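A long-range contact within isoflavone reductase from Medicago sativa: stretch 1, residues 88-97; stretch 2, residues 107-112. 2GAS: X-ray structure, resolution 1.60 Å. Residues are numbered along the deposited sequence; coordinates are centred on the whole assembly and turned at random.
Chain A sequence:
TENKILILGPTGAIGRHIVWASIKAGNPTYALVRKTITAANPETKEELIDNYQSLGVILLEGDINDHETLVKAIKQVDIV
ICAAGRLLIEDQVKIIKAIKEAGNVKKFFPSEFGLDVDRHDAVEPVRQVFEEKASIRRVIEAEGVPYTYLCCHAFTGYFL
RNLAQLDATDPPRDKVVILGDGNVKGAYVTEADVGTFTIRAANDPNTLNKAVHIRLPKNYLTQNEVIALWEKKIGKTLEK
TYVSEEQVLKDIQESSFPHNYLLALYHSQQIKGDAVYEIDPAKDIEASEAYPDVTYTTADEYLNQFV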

# COMPACT_ATOMS: atom_id res chain seq x y z
N LEU A 88 4.00 4.90 12.73
CA LEU A 88 2.66 5.35 13.07
C LEU A 88 2.21 6.43 12.10
O LEU A 88 2.98 7.32 11.74
N ILE A 89 0.95 6.36 11.68
CA ILE A 89 0.42 7.35 10.76
C ILE A 89 0.61 8.76 11.31
O ILE A 89 1.12 9.64 10.62
N GLU A 90 0.22 8.95 12.56
CA GLU A 90 0.32 10.27 13.19
C GLU A 90 1.73 10.84 13.28
O GLU A 90 1.89 12.05 13.40
N ASP A 91 2.75 9.98 13.22
CA ASP A 91 4.12 10.47 13.30
C ASP A 91 4.56 11.20 12.03
O ASP A 91 5.63 11.81 11.99
N GLN A 92 3.74 11.16 10.98
CA GLN A 92 4.11 11.85 9.76
C GLN A 92 4.08 13.36 9.99
O GLN A 92 4.56 14.13 9.16
N VAL A 93 3.51 13.78 11.12
CA VAL A 93 3.48 15.20 11.46
C VAL A 93 4.92 15.62 11.69
O VAL A 93 5.34 16.70 11.29
N LYS A 94 5.68 14.73 12.32
CA LYS A 94 7.09 14.99 12.60
C LYS A 94 7.87 14.99 11.29
O LYS A 94 8.78 15.80 11.11
N ILE A 95 7.52 14.10 10.38
CA ILE A 95 8.20 14.03 9.10
C ILE A 95 7.96 15.31 8.28
O ILE A 95 8.88 15.84 7.66
N ILE A 96 6.72 15.79 8.29
CA ILE A 96 6.37 17.00 7.56
C ILE A 96 7.11 18.21 8.14
O ILE A 96 7.56 19.08 7.40
N LYS A 97 7.24 18.24 9.46
CA LYS A 97 7.96 19.34 10.11
C LYS A 97 9.40 19.34 9.61
O LYS A 97 9.94 20.40 9.27
N LYS A 107 9.10 16.12 -3.77
CA LYS A 107 7.91 15.28 -3.72
C LYS A 107 7.89 14.40 -2.48
O LYS A 107 8.90 13.80 -2.13
N PHE A 108 6.74 14.36 -1.81
CA PHE A 108 6.58 13.54 -0.62
C PHE A 108 5.45 12.55 -0.81
O PHE A 108 4.35 12.92 -1.23
N PHE A 109 5.74 11.28 -0.54
CA PHE A 109 4.76 10.21 -0.61
C PHE A 109 4.40 9.81 0.81
O PHE A 109 5.20 9.16 1.49
N PRO A 110 3.22 10.22 1.30
CA PRO A 110 2.90 9.81 2.67
C PRO A 110 2.52 8.33 2.72
O PRO A 110 2.42 7.67 1.69
N SER A 111 2.32 7.82 3.93
CA SER A 111 1.98 6.41 4.15
C SER A 111 0.56 6.08 3.72
O SER A 111 -0.35 5.96 4.54
N GLU A 112 0.38 5.93 2.41
CA GLU A 112 -0.92 5.62 1.83
C GLU A 112 -0.91 4.12 1.55
O GLU A 112 -1.11 3.32 2.46

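The helix of stretch 1 and the strand of stretch 2 run nearly antiparallel, at 172°, with their axes 11.2 Å apart at closest approach. Side chains and one water bridge the gap, and the contact buries 265 Å² in all.

The polar link centres on Q92. Its CA-to-CB bond points toward stretch 2, and chi1 m with chi2 t extends the side chain so that the amide reaches the loop after the strand. Q92 OE1 accepts a hydrogen bond from S111 N at 2.7 Å. The N-H...O angle of 169° is close to linear. Q92 OE1 also lies 3.2 Å from P110 CB, a packing contact beside the bond. Q92 NE2 donates to I89 O at 3.1 Å within its own stretch, although the positions of both atoms are less certain. It also donates to water 1, at 2.8 Å from Q92 NE2 to the water oxygen. Water 1 donates in turn to S111 O, at 2.9 Å from the water oxygen to S111 O. Both backbone polar groups of S111 are thus tied to one glutamine side chain, the N directly and the O through water.

The apolar contacts gather round F108. This residue points toward the helix with chi1 t. I96 starts sideways, but its m, m rotamer brings CD1 to 3.2 Å from F108 CE2, a tight approach. I95 starts toward the strand, and its CG2 lies 4.1 Å from F108 CE1. Its chi1 and chi2 are also m, and CD1 turns off from F108. Q92 OE1 is 4.0 Å from F108 CZ. All three neighbours meet the ring obliquely.

I89 adds a contact near the start of stretch 1. The m, m side chain of I89 carries CD1 to 3.7 Å from S111 OG. S111 points toward stretch 1 with chi1 t. F109 points away.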

# COMPACT_ATOMS: atom_id res chain seq x y z
CB LEU A 88 2.63 5.93 14.49
CG LEU A 88 2.91 4.95 15.62
CD1 LEU A 88 2.99 5.71 16.94
CD2 LEU A 88 1.83 3.90 15.67
CB ILE A 89 -1.08 7.10 10.48
CG1 ILE A 89 -1.25 5.78 9.74
CG2 ILE A 89 -1.67 8.24 9.66
CD1 ILE A 89 -0.50 5.70 8.42
CB GLU A 90 -0.32 10.24 14.58
CG GLU A 90 0.28 9.25 15.56
CD GLU A 90 -0.31 7.85 15.46
OE1 GLU A 90 -0.08 7.05 16.39
OE2 GLU A 90 -1.01 7.54 14.46
CB ASP A 91 5.09 9.33 13.62
CG ASP A 91 5.16 9.03 15.11
OD1 ASP A 91 4.77 9.90 15.91
OD2 ASP A 91 5.61 7.92 15.47
CB GLN A 92 3.17 11.46 8.61
CG GLN A 92 3.38 10.02 8.18
CD GLN A 92 2.41 9.60 7.10
OE1 GLN A 92 2.75 9.60 5.91
NE2 GLN A 92 1.20 9.23 7.50
CB VAL A 93 2.69 15.45 12.76
CG1 VAL A 93 2.85 16.89 13.21
CG2 VAL A 93 1.22 15.13 12.54
CB LYS A 94 7.63 13.93 13.55
CG LYS A 94 6.89 13.88 14.88
CD LYS A 94 7.14 12.59 15.64
CE LYS A 94 6.39 12.58 16.97
NZ LYS A 94 6.53 11.30 17.70
CB ILE A 95 7.73 12.82 8.27
CG1 ILE A 95 8.08 11.52 9.00
CG2 ILE A 95 8.37 12.86 6.89
CD1 ILE A 95 9.56 11.29 9.15
CB ILE A 96 4.83 17.25 7.61
CG1 ILE A 96 4.11 16.15 6.82
CG2 ILE A 96 4.49 18.61 7.03
CD1 ILE A 96 4.50 16.12 5.36
CB LYS A 97 7.94 19.17 11.63
CG LYS A 97 8.65 20.28 12.39
CD LYS A 97 8.61 20.04 13.89
CE LYS A 97 9.28 21.18 14.66
NZ LYS A 97 10.71 21.37 14.28
CB LYS A 107 7.81 14.41 -4.98
CG LYS A 107 6.47 13.69 -5.13
CD LYS A 107 6.02 13.60 -6.59
CE LYS A 107 6.90 12.67 -7.39
NZ LYS A 107 6.47 12.57 -8.82
CB PHE A 108 6.27 14.43 0.60
CG PHE A 108 5.90 13.66 1.85
CD1 PHE A 108 6.67 12.58 2.28
CD2 PHE A 108 4.80 14.04 2.62
CE1 PHE A 108 6.35 11.91 3.46
CE2 PHE A 108 4.48 13.36 3.80
CZ PHE A 108 5.25 12.30 4.22
CB PHE A 109 5.31 8.94 -1.29
CG PHE A 109 5.38 9.00 -2.79
CD1 PHE A 109 6.35 9.77 -3.43
CD2 PHE A 109 4.51 8.24 -3.56
CE1 PHE A 109 6.45 9.77 -4.82
CE2 PHE A 109 4.61 8.23 -4.96
CZ PHE A 109 5.58 8.99 -5.59
CB PRO A 110 1.73 10.73 3.04
CG PRO A 110 1.09 11.00 1.71
CD PRO A 110 2.26 11.22 0.80
CB SER A 111 2.20 6.06 5.63
OG SER A 111 2.00 4.68 5.86
CB GLU A 112 -1.11 6.42 0.55
CG GLU A 112 -1.29 7.93 0.78
CD GLU A 112 -2.71 8.29 1.16
OE1 GLU A 112 -3.63 7.53 0.79
OE2 GLU A 112 -2.92 9.35 1.81
O HOH W 1 -0.87 8.56 5.77